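Local coordinates for protein 4-methyl-5(B-hydroxyethyl)-thiazole monophosphate biosynthesis enzyme (Vibrio cholerae O1 biovar El Tor, PDB 3OT1) that is of unknown function but belongs to the DJ-1/PfpI family and may act in thiazole monophosphate biosynthesis, at residues A[75-81]-A[107-113]; A[15-20]-A[85-89]; A[180-184]-A[200-204]; A[167-171]-A[186-192]. All blocks are in the same frame, centred on the assembly; numbering follows the deposited sequence.

Contacts 1 and 2 lie in the α/β core, their centres 9 Å apart, and meet between neighbouring parallel strands 11-16 and 74-77: Pro15 packs on Leu77 and Pro78, with Pro78 CD to Pro15 O at 3.2 Å. Contact 1 also holds Cys111, probably the reactive cysteine as in DJ-1 relatives. Contacts 3 and 4 join C-terminal helices, their centres 10 Å apart; both use helix 180-187, and Leu200 CD2 meets Ala187 CB at 3.5 Å. Phe169, on helix 166-178, ties the two halves: its CZ lies 3.5 Å from Ala108 CB, although the centres of contacts 1 and 4 are 18 Å apart. Contacts 2 and 3 are farthest apart, about 30 Å between centres, on opposite sides of the chain's centre.

Contact 1. Residues A[75-81]-A[107-113]; sequences LALPGGV and VAAICAT
Val107 lies in strand 106-110, parallel to 75-77 with axes 4.6 Å apart at 10°. It pairs with Leu75 (CA-CA 4.9 Å), both side chains on one face, Leu75 CD2 to Val107 CG1 4.3 Å. Ala108, paired with Ala76, takes the other face; its N donates to Leu75 O and its O accepts from Leu77 N, both at 2.8 Å. Ala109 returns to the first face beside Leu77 (CB-CB 4.0 Å). Ile110 N donates to Leu77 O (3.2 Å) and opens a type II' turn to Thr113. Cys111 takes strained backbone angles (phi 65°, psi -126°) between strand 106-110 and helix 113-119, the nucleophile elbow of the DJ-1 superfamily, where it is probably reactive. Its t side chain, touching Glu24, accepts from Gly80 N (SG 3.5 Å). A CB on Gly79 would clash with Cys111 CB and Ile110 O. Ala112 CB packs 3.9 Å from the O of Gly80, the N-cap of helix 81-88. Thr113, rotamer m, donates from OG1 to Pro78 O (2.7 Å).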
loop_
_atom_site.group_PDB
_atom_site.type_symbol
_atom_site.label_atom_id
_atom_site.label_comp_id
_atom_site.label_asym_id
_atom_site.label_seq_id
_atom_site.Cartn_x
_atom_site.Cartn_y
_atom_site.Cartn_z
ATOM N N LEU A 75 1.247 5.800 18.060
ATOM C CA LEU A 75 0.098 6.254 17.289
ATOM C C LEU A 75 0.585 6.540 15.872
ATOM O O LEU A 75 1.546 7.277 15.707
ATOM C CB LEU A 75 -0.459 7.536 17.931
ATOM C CG LEU A 75 -1.657 8.184 17.253
ATOM C CD1 LEU A 75 -2.906 7.295 17.280
ATOM C CD2 LEU A 75 -1.937 9.544 17.863
ATOM N N ALA A 76 -0.075 5.968 14.857
ATOM C CA ALA A 76 0.288 6.189 13.464
ATOM C C ALA A 76 -0.921 6.701 12.690
ATOM O O ALA A 76 -1.965 6.028 12.640
ATOM C CB ALA A 76 0.800 4.920 12.830
ATOM N N LEU A 77 -0.777 7.893 12.123
ATOM C CA LEU A 77 -1.871 8.587 11.473
ATOM C C LEU A 77 -1.672 8.595 9.961
ATOM O O LEU A 77 -0.759 9.237 9.444
ATOM C CB LEU A 77 -1.942 10.032 11.965
ATOM C CG LEU A 77 -2.098 10.231 13.482
ATOM C CD1 LEU A 77 -2.147 11.733 13.777
ATOM C CD2 LEU A 77 -3.344 9.568 14.001
ATOM N N PRO A 78 -2.551 7.882 9.226
ATOM C CA PRO A 78 -2.541 7.980 7.769
ATOM C C PRO A 78 -2.905 9.381 7.287
ATOM O O PRO A 78 -3.471 10.172 8.048
ATOM C CB PRO A 78 -3.607 6.958 7.346
ATOM C CG PRO A 78 -3.730 6.008 8.539
ATOM C CD PRO A 78 -3.543 6.908 9.724
ATOM N N GLY A 79 -2.630 9.633 6.022
ATOM C CA GLY A 79 -3.027 10.867 5.364
ATOM C C GLY A 79 -4.272 10.693 4.530
ATOM O O GLY A 79 -5.211 9.998 4.919
ATOM N N GLY A 80 -4.279 11.329 3.370
ATOM C CA GLY A 80 -5.490 11.574 2.591
ATOM C C GLY A 80 -6.099 12.883 3.031
ATOM O O GLY A 80 -6.125 13.168 4.223
ATOM N N VAL A 81 -6.602 13.672 2.083
ATOM C CA VAL A 81 -7.083 14.997 2.422
ATOM C C VAL A 81 -8.360 14.939 3.255
ATOM O O VAL A 81 -8.459 15.549 4.343
ATOM C CB VAL A 81 -7.252 15.843 1.165
ATOM C CG1 VAL A 81 -7.884 17.184 1.512
ATOM C CG2 VAL A 81 -5.909 16.049 0.475
ATOM N N VAL A 107 4.538 9.434 18.050
ATOM C CA VAL A 107 3.436 9.784 17.170
ATOM C C VAL A 107 4.030 9.914 15.775
ATOM O O VAL A 107 5.046 10.586 15.579
ATOM C CB VAL A 107 2.728 11.055 17.626
ATOM C CG1 VAL A 107 1.674 11.458 16.584
ATOM C CG2 VAL A 107 2.114 10.846 19.020
ATOM N N ALA A 108 3.382 9.239 14.824
ATOM C CA ALA A 108 3.854 9.184 13.444
ATOM C C ALA A 108 2.716 9.616 12.538
ATOM O O ALA A 108 1.593 9.200 12.755
ATOM C CB ALA A 108 4.292 7.752 13.123
ATOM N N ALA A 109 2.992 10.434 11.541
ATOM C CA ALA A 109 1.956 10.885 10.626
ATOM C C ALA A 109 2.511 11.140 9.243
ATOM O O ALA A 109 3.658 11.534 9.083
ATOM C CB ALA A 109 1.290 12.159 11.157
ATOM N N ILE A 110 1.670 10.946 8.230
ATOM C CA ILE A 110 2.103 11.034 6.853
ATOM C C ILE A 110 1.159 11.892 6.031
ATOM O O ILE A 110 -0.021 12.028 6.342
ATOM C CB ILE A 110 2.268 9.599 6.268
ATOM C CG1 ILE A 110 2.931 9.565 4.883
ATOM C CG2 ILE A 110 0.954 8.835 6.294
ATOM C CD1 ILE A 110 3.439 8.189 4.507
ATOM N N CYS A 111 1.706 12.388 4.918
ATOM C CA CYS A 111 0.925 13.008 3.867
ATOM C C CYS A 111 0.232 14.304 4.325
ATOM O O CYS A 111 0.907 15.206 4.801
ATOM C CB CYS A 111 -0.030 11.908 3.350
ATOM S SG CYS A 111 -1.129 12.213 2.006
ATOM N N ALA A 112 -1.080 14.423 4.162
ATOM C CA ALA A 112 -1.773 15.655 4.524
ATOM C C ALA A 112 -1.832 15.892 6.029
ATOM O O ALA A 112 -2.072 17.011 6.471
ATOM C CB ALA A 112 -3.199 15.668 3.933
ATOM N N THR A 113 -1.703 14.839 6.823
ATOM C CA THR A 113 -2.013 14.942 8.234
ATOM C C THR A 113 -1.149 15.926 9.020
ATOM O O THR A 113 -1.683 16.668 9.812
ATOM C CB THR A 113 -2.082 13.530 8.833
ATOM O OG1 THR A 113 -3.220 12.890 8.243
ATOM C CG2 THR A 113 -2.212 13.559 10.328
#

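Contact 2. Residues A[15-20]-A[85-89]; sequences PVAHGS and QAFAD
Pro15, next to last in strand 11-16, directs its CA-CB bond toward residues 85-89, and its CB lies 3.9 Å from Phe87 CZ. Its carbonyl O meets the ring edge, 3.4 Å from Phe87 CZ, and has no polar partner in the model. Val16, extended, faces away, so just its backbone touches the ring, C to Phe87 CE1 4.0 Å, again near the ring plane. Ala17 turns back toward the helix: its CB sits 3.6 Å from Ala86 CB and 3.9 Å from Phe87 CE1, with the closest CA pair, Ala17-Ala86, at 6.4 Å. Here the end of a central strand of the α/β fold packs on the helix that follows the neighbouring parallel strand 74-77, with Phe87 (chi1 -72°) filling the gap. A type II turn runs from Ala17 through His18 and Gly19, whose positive phi of 94° suits glycine, to Ser20; Ser20 N bonds Ala17 O at 2.9 Å. Ser20 OG, 2.9 Å from Ala17 N, accepts its hydrogen and lies 4.1 Å from Phe87 CZ.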
loop_
_atom_site.group_PDB
_atom_site.type_symbol
_atom_site.label_atom_id
_atom_site.label_comp_id
_atom_site.label_asym_id
_atom_site.label_seq_id
_atom_site.Cartn_x
_atom_site.Cartn_y
_atom_site.Cartn_z
ATOM N N PRO A 15 -5.641 5.120 13.583
ATOM C CA PRO A 15 -6.969 5.654 13.299
ATOM C C PRO A 15 -7.219 5.714 11.795
ATOM O O PRO A 15 -6.300 5.943 11.016
ATOM C CB PRO A 15 -6.895 7.065 13.863
ATOM C CG PRO A 15 -5.805 6.974 14.882
ATOM C CD PRO A 15 -4.793 6.113 14.243
ATOM N N VAL A 16 -8.476 5.495 11.424
ATOM C CA VAL A 16 -8.920 5.621 10.044
ATOM C C VAL A 16 -10.221 6.396 10.010
ATOM O O VAL A 16 -11.014 6.350 10.954
ATOM C CB VAL A 16 -9.107 4.230 9.391
ATOM C CG1 VAL A 16 -7.762 3.541 9.274
ATOM C CG2 VAL A 16 -10.119 3.360 10.125
ATOM N N ALA A 17 -10.442 7.100 8.915
ATOM C CA ALA A 17 -11.660 7.891 8.730
ATOM C C ALA A 17 -12.111 7.789 7.293
ATOM O O ALA A 17 -11.377 7.384 6.402
ATOM C CB ALA A 17 -11.394 9.382 9.067
ATOM N N HIS A 18 -13.356 8.185 7.058
ATOM C CA HIS A 18 -13.835 8.412 5.704
ATOM C C HIS A 18 -12.861 9.350 5.019
ATOM O O HIS A 18 -12.584 10.432 5.513
ATOM C CB HIS A 18 -15.225 9.003 5.775
ATOM C CG HIS A 18 -15.881 9.202 4.452
ATOM N ND1 HIS A 18 -16.962 10.039 4.296
ATOM C CD2 HIS A 18 -15.607 8.698 3.229
ATOM C CE1 HIS A 18 -17.335 10.031 3.029
ATOM N NE2 HIS A 18 -16.522 9.238 2.355
ATOM N N GLY A 19 -12.307 8.924 3.900
ATOM C CA GLY A 19 -11.363 9.731 3.182
ATOM C C GLY A 19 -9.912 9.495 3.500
ATOM O O GLY A 19 -9.048 10.137 2.891
ATOM N N SER A 20 -9.608 8.609 4.441
ATOM C CA SER A 20 -8.228 8.242 4.672
ATOM C C SER A 20 -7.622 7.611 3.425
ATOM O O SER A 20 -8.304 6.920 2.661
ATOM C CB SER A 20 -8.086 7.272 5.845
ATOM O OG SER A 20 -8.400 7.888 7.088
ATOM N N GLN A 85 -8.744 15.826 7.298
ATOM C CA GLN A 85 -9.740 16.811 7.757
ATOM C C GLN A 85 -10.648 16.180 8.813
ATOM O O GLN A 85 -11.010 16.802 9.802
ATOM C CB GLN A 85 -10.580 17.350 6.591
ATOM C CG GLN A 85 -9.826 18.204 5.576
ATOM C CD GLN A 85 -9.455 19.589 6.078
ATOM O OE1 GLN A 85 -9.434 19.839 7.273
ATOM N NE2 GLN A 85 -9.141 20.490 5.156
ATOM N N ALA A 86 -11.038 14.926 8.596
ATOM C CA ALA A 86 -11.848 14.210 9.576
ATOM C C ALA A 86 -11.108 14.076 10.906
ATOM O O ALA A 86 -11.705 14.230 11.978
ATOM C CB ALA A 86 -12.262 12.838 9.063
ATOM N N PHE A 87 -9.806 13.811 10.858
ATOM C CA PHE A 87 -8.993 13.767 12.059
ATOM C C PHE A 87 -8.989 15.125 12.769
ATOM O O PHE A 87 -9.120 15.204 13.996
ATOM C CB PHE A 87 -7.552 13.365 11.725
ATOM C CG PHE A 87 -7.330 11.901 11.333
ATOM C CD1 PHE A 87 -8.299 10.921 11.428
ATOM C CD2 PHE A 87 -6.075 11.528 10.874
ATOM C CE1 PHE A 87 -8.009 9.609 11.069
ATOM C CE2 PHE A 87 -5.798 10.229 10.523
ATOM C CZ PHE A 87 -6.767 9.270 10.613
ATOM N N ALA A 88 -8.813 16.180 11.994
ATOM C CA ALA A 88 -8.761 17.545 12.556
ATOM C C ALA A 88 -10.064 17.946 13.230
ATOM O O ALA A 88 -10.052 18.741 14.185
ATOM C CB ALA A 88 -8.371 18.568 11.484
ATOM N N ASP A 89 -11.168 17.388 12.734
ATOM C CA ASP A 89 -12.512 17.662 13.224
ATOM C C ASP A 89 -12.955 16.718 14.339
ATOM O O ASP A 89 -14.073 16.835 14.836
ATOM C CB ASP A 89 -13.520 17.556 12.061
ATOM C CG ASP A 89 -13.332 18.632 10.978
ATOM O OD1 ASP A 89 -12.742 19.704 11.226
ATOM O OD2 ASP A 89 -13.820 18.410 9.849
#

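Contact 3. Residues A[180-184]-A[200-204]; sequences VELAQ and LSGFI
Val180, Leu200 and Gln184 bury more surface here than the other residues. Val180 opens helix 180-187 and aims its CB at the end of helix 194-201. Its p rotamer (chi1 78°) brings CG2 to 3.6 Å from Leu200 O and 3.9 Å from Ser201 O, while Val180 CB lies 4.0 Å from Ile204 CG1. Leu200, chi1 t and chi2 p, reaches back across the interface one helical turn along: its CD1 is 4.1 Å from Ala183 CB, and its CD2 is 3.7 Å from Ala183 O and 4.2 Å from Gln184 N. Gln184 borders this apolar patch. With chi1 m and chi2 t its side chain reaches across to Ser201, so that NE2 donates to Ser201 OG at 3.0 Å in a nearly straight bond (171°); the closest CA pair, Gln184-Ser201, is 6.4 Å apart. Val180, Ala183 and Gln184 lie on one face of the helix. Ala183 and Leu200 also rest on helix 166-178, making this a three-way helical packing of 166-178, 180-187 and 194-201 in the C-terminal part of the chain.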
loop_
_atom_site.group_PDB
_atom_site.type_symbol
_atom_site.label_atom_id
_atom_site.label_comp_id
_atom_site.label_asym_id
_atom_site.label_seq_id
_atom_site.Cartn_x
_atom_site.Cartn_y
_atom_site.Cartn_z
ATOM N N VAL A 180 16.914 -1.138 14.421
ATOM C CA VAL A 180 17.148 -1.226 12.990
ATOM C C VAL A 180 17.312 -2.687 12.525
ATOM O O VAL A 180 16.989 -2.996 11.383
ATOM C CB VAL A 180 18.327 -0.321 12.555
ATOM C CG1 VAL A 180 19.640 -0.974 12.890
ATOM C CG2 VAL A 180 18.206 0.039 11.059
ATOM N N GLU A 181 17.789 -3.588 13.380
ATOM C CA GLU A 181 17.946 -4.953 12.947
ATOM C C GLU A 181 16.607 -5.577 12.519
ATOM O O GLU A 181 16.503 -6.150 11.450
ATOM C CB GLU A 181 18.638 -5.760 14.046
ATOM C CG GLU A 181 18.868 -7.204 13.677
ATOM C CD GLU A 181 19.497 -7.994 14.816
ATOM O OE1 GLU A 181 19.697 -7.430 15.909
ATOM O OE2 GLU A 181 19.832 -9.163 14.628
ATOM N N LEU A 182 15.579 -5.462 13.339
ATOM C CA LEU A 182 14.277 -5.964 12.954
ATOM C C LEU A 182 13.779 -5.236 11.696
ATOM O O LEU A 182 13.242 -5.872 10.777
ATOM C CB LEU A 182 13.274 -5.801 14.075
ATOM C CG LEU A 182 11.862 -6.311 13.783
ATOM C CD1 LEU A 182 11.820 -7.797 13.390
ATOM C CD2 LEU A 182 10.944 -6.029 14.930
ATOM N N ALA A 183 13.926 -3.917 11.635
ATOM C CA ALA A 183 13.475 -3.180 10.457
ATOM C C ALA A 183 14.146 -3.720 9.191
ATOM O O ALA A 183 13.486 -3.879 8.173
ATOM C CB ALA A 183 13.730 -1.686 10.637
ATOM N N GLN A 184 15.447 -4.002 9.269
ATOM C CA GLN A 184 16.172 -4.540 8.105
ATOM C C GLN A 184 15.637 -5.904 7.704
ATOM O O GLN A 184 15.501 -6.195 6.507
ATOM C CB GLN A 184 17.656 -4.654 8.396
ATOM C CG GLN A 184 18.354 -3.325 8.536
ATOM C CD GLN A 184 19.789 -3.498 9.043
ATOM O OE1 GLN A 184 20.046 -4.243 10.003
ATOM N NE2 GLN A 184 20.718 -2.828 8.402
ATOM N N LEU A 200 17.138 3.039 4.967
ATOM C CA LEU A 200 16.628 2.420 6.169
ATOM C C LEU A 200 17.779 1.928 7.045
ATOM O O LEU A 200 17.804 2.185 8.254
ATOM C CB LEU A 200 15.739 1.245 5.827
ATOM C CG LEU A 200 15.354 0.483 7.103
ATOM C CD1 LEU A 200 14.429 1.339 7.981
ATOM C CD2 LEU A 200 14.778 -0.796 6.700
ATOM N N SER A 201 18.746 1.240 6.442
ATOM C CA SER A 201 19.843 0.669 7.215
ATOM C C SER A 201 20.651 1.756 7.910
ATOM O O SER A 201 21.196 1.535 8.992
ATOM C CB SER A 201 20.710 -0.213 6.323
ATOM O OG SER A 201 19.960 -1.356 5.956
ATOM N N GLY A 202 20.688 2.953 7.330
ATOM C CA GLY A 202 21.401 4.066 7.946
ATOM C C GLY A 202 20.570 4.982 8.821
ATOM O O GLY A 202 21.090 5.945 9.386
ATOM N N PHE A 203 19.278 4.684 8.954
ATOM C CA PHE A 203 18.330 5.625 9.562
ATOM C C PHE A 203 18.640 5.924 11.023
ATOM O O PHE A 203 18.645 7.076 11.433
ATOM C CB PHE A 203 16.898 5.107 9.428
ATOM C CG PHE A 203 15.877 6.003 10.070
ATOM C CD1 PHE A 203 15.618 7.269 9.581
ATOM C CD2 PHE A 203 15.203 5.591 11.191
ATOM C CE1 PHE A 203 14.687 8.075 10.202
ATOM C CE2 PHE A 203 14.286 6.402 11.795
ATOM C CZ PHE A 203 14.038 7.628 11.300
ATOM N N ILE A 204 18.871 4.889 11.825
ATOM C CA ILE A 204 19.138 5.120 13.243
ATOM C C ILE A 204 20.515 5.782 13.441
ATOM O O ILE A 204 20.663 6.666 14.292
ATOM C CB ILE A 204 19.017 3.827 14.069
ATOM C CG1 ILE A 204 17.568 3.307 14.013
ATOM C CG2 ILE A 204 19.459 4.076 15.522
ATOM C CD1 ILE A 204 16.494 4.243 14.538
#

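Contact 4. Residues A[167-171]-A[186-192]; sequences LEFAL and VAAPMVL
Apolar packing makes up the whole of the cross-contact, with no hydrogen bond between the segments. Leu167 and Leu171, one turn apart on helix 166-178, both point their CB at residues 186-192. Leu171, chi1 m and chi2 t, is the broader wedge: CD2 touches Val186 CG1 at 3.9 Å and lies 4.4 Å from SE of Met190, a selenomethionine in this crystal, while its CD1 meets Ala187 CB at 3.9 Å and Leu192 CD2 at 3.7 Å. Leu167, chi1 t and chi2 p, spreads its two methyl groups, CD1 to Met190 CE at 3.6 Å and CD2 to Leu192 CD1 at 3.8 Å. The CA register runs from Leu171-Ala187 at 7.0 Å to Leu167-Leu192 at 8.4 Å.

Backbone bonds keep each side in shape: Leu171 N to Leu167 O at 2.9 Å is a helical bond, and Met190 N to Ala187 O at 3.0 Å belongs to the tightened 3-10 turn 188-190. Val191, with positive phi (59°), then bends the chain so that Leu192 also faces the helix.

Polar groups lie to the side. Glu168 forms a salt bridge with Arg148 and a hydrogen bond with Gln196, while Pro189 O and Leu192 O are hydrogen-bonded to side chains of a neighbouring subunit. Across the segment pair itself, cohesion thus rests on hydrophobic burial alone.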
loop_
_atom_site.group_PDB
_atom_site.type_symbol
_atom_site.label_atom_id
_atom_site.label_comp_id
_atom_site.label_asym_id
_atom_site.label_seq_id
_atom_site.Cartn_x
_atom_site.Cartn_y
_atom_site.Cartn_z
ATOM N N LEU A 167 6.101 3.082 2.754
ATOM C CA LEU A 167 6.894 1.941 3.166
ATOM C C LEU A 167 8.138 2.389 3.960
ATOM O O LEU A 167 8.461 1.843 5.019
ATOM C CB LEU A 167 7.252 1.149 1.931
ATOM C CG LEU A 167 7.988 -0.148 2.133
ATOM C CD1 LEU A 167 7.350 -0.972 3.218
ATOM C CD2 LEU A 167 8.050 -0.922 0.808
ATOM N N GLU A 168 8.836 3.405 3.448
ATOM C CA GLU A 168 9.988 3.972 4.141
ATOM C C GLU A 168 9.599 4.452 5.533
ATOM O O GLU A 168 10.323 4.227 6.498
ATOM C CB GLU A 168 10.546 5.152 3.337
ATOM C CG GLU A 168 11.190 4.750 2.036
ATOM C CD GLU A 168 11.197 5.896 1.047
ATOM O OE1 GLU A 168 12.028 6.796 1.199
ATOM O OE2 GLU A 168 10.350 5.915 0.132
ATOM N N PHE A 169 8.455 5.096 5.644
ATOM C CA PHE A 169 7.924 5.614 6.907
ATOM C C PHE A 169 7.629 4.482 7.885
ATOM O O PHE A 169 8.015 4.551 9.065
ATOM C CB PHE A 169 6.668 6.417 6.549
ATOM C CG PHE A 169 5.752 6.799 7.687
ATOM C CD1 PHE A 169 6.072 7.819 8.566
ATOM C CD2 PHE A 169 4.498 6.236 7.784
ATOM C CE1 PHE A 169 5.172 8.239 9.496
ATOM C CE2 PHE A 169 3.603 6.641 8.743
ATOM C CZ PHE A 169 3.949 7.642 9.607
ATOM N N ALA A 170 6.882 3.464 7.449
ATOM C CA ALA A 170 6.543 2.349 8.319
ATOM C C ALA A 170 7.805 1.601 8.798
ATOM O O ALA A 170 7.886 1.212 9.965
ATOM C CB ALA A 170 5.566 1.421 7.637
ATOM N N LEU A 171 8.766 1.412 7.909
ATOM C CA LEU A 171 10.019 0.767 8.283
ATOM C C LEU A 171 10.807 1.617 9.278
ATOM O O LEU A 171 11.409 1.065 10.205
ATOM C CB LEU A 171 10.837 0.442 7.043
ATOM C CG LEU A 171 10.222 -0.671 6.177
ATOM C CD1 LEU A 171 10.837 -0.655 4.772
ATOM C CD2 LEU A 171 10.304 -2.047 6.828
ATOM N N VAL A 186 12.617 -7.068 8.209
ATOM C CA VAL A 186 11.289 -6.892 7.641
ATOM C C VAL A 186 11.380 -6.279 6.237
ATOM O O VAL A 186 10.618 -6.628 5.332
ATOM C CB VAL A 186 10.412 -6.040 8.599
ATOM C CG1 VAL A 186 9.088 -5.613 7.925
ATOM C CG2 VAL A 186 10.170 -6.816 9.885
ATOM N N ALA A 187 12.323 -5.365 6.047
ATOM C CA ALA A 187 12.471 -4.704 4.755
ATOM C C ALA A 187 12.949 -5.621 3.641
ATOM O O ALA A 187 12.559 -5.450 2.493
ATOM C CB ALA A 187 13.442 -3.506 4.872
ATOM N N ALA A 188 13.804 -6.576 3.940
ATOM C CA ALA A 188 14.466 -7.331 2.888
ATOM C C ALA A 188 13.464 -7.985 1.911
ATOM O O ALA A 188 13.595 -7.829 0.683
ATOM C CB ALA A 188 15.432 -8.362 3.504
ATOM N N PRO A 189 12.433 -8.679 2.409
ATOM C CA PRO A 189 11.447 -9.290 1.481
ATOM C C PRO A 189 10.536 -8.366 0.735
ATOM O O PRO A 189 9.734 -8.812 -0.091
ATOM C CB PRO A 189 10.539 -10.094 2.422
ATOM C CG PRO A 189 11.270 -10.237 3.633
ATOM C CD PRO A 189 12.174 -9.077 3.796
HETATM N N MSE A 190 10.641 -7.105 0.966
HETATM C CA MSE A 190 9.641 -6.306 0.426
HETATM C C MSE A 190 10.047 -5.739 -0.946
HETATM O O MSE A 190 9.218 -5.138 -1.596
HETATM C CB MSE A 190 9.239 -5.330 1.500
HETATM C CG MSE A 190 8.859 -6.074 2.777
HETATM SE SE MSE A 190 8.220 -4.846 4.077
HETATM C CE MSE A 190 6.500 -4.450 3.304
ATOM N N VAL A 191 11.280 -5.992 -1.409
ATOM C CA VAL A 191 11.759 -5.563 -2.747
ATOM C C VAL A 191 11.668 -4.039 -2.857
ATOM O O VAL A 191 11.196 -3.471 -3.841
ATOM C CB VAL A 191 11.078 -6.298 -3.952
ATOM C CG1 VAL A 191 11.966 -6.207 -5.168
ATOM C CG2 VAL A 191 10.800 -7.765 -3.597
ATOM N N LEU A 192 12.156 -3.365 -1.811
ATOM C CA LEU A 192 12.378 -1.925 -1.865
ATOM C C LEU A 192 13.328 -1.603 -3.003
ATOM O O LEU A 192 14.136 -2.429 -3.399
ATOM C CB LEU A 192 13.020 -1.415 -0.568
ATOM C CG LEU A 192 12.116 -1.168 0.636
ATOM C CD1 LEU A 192 11.518 -2.438 1.195
ATOM C CD2 LEU A 192 12.913 -0.413 1.694
#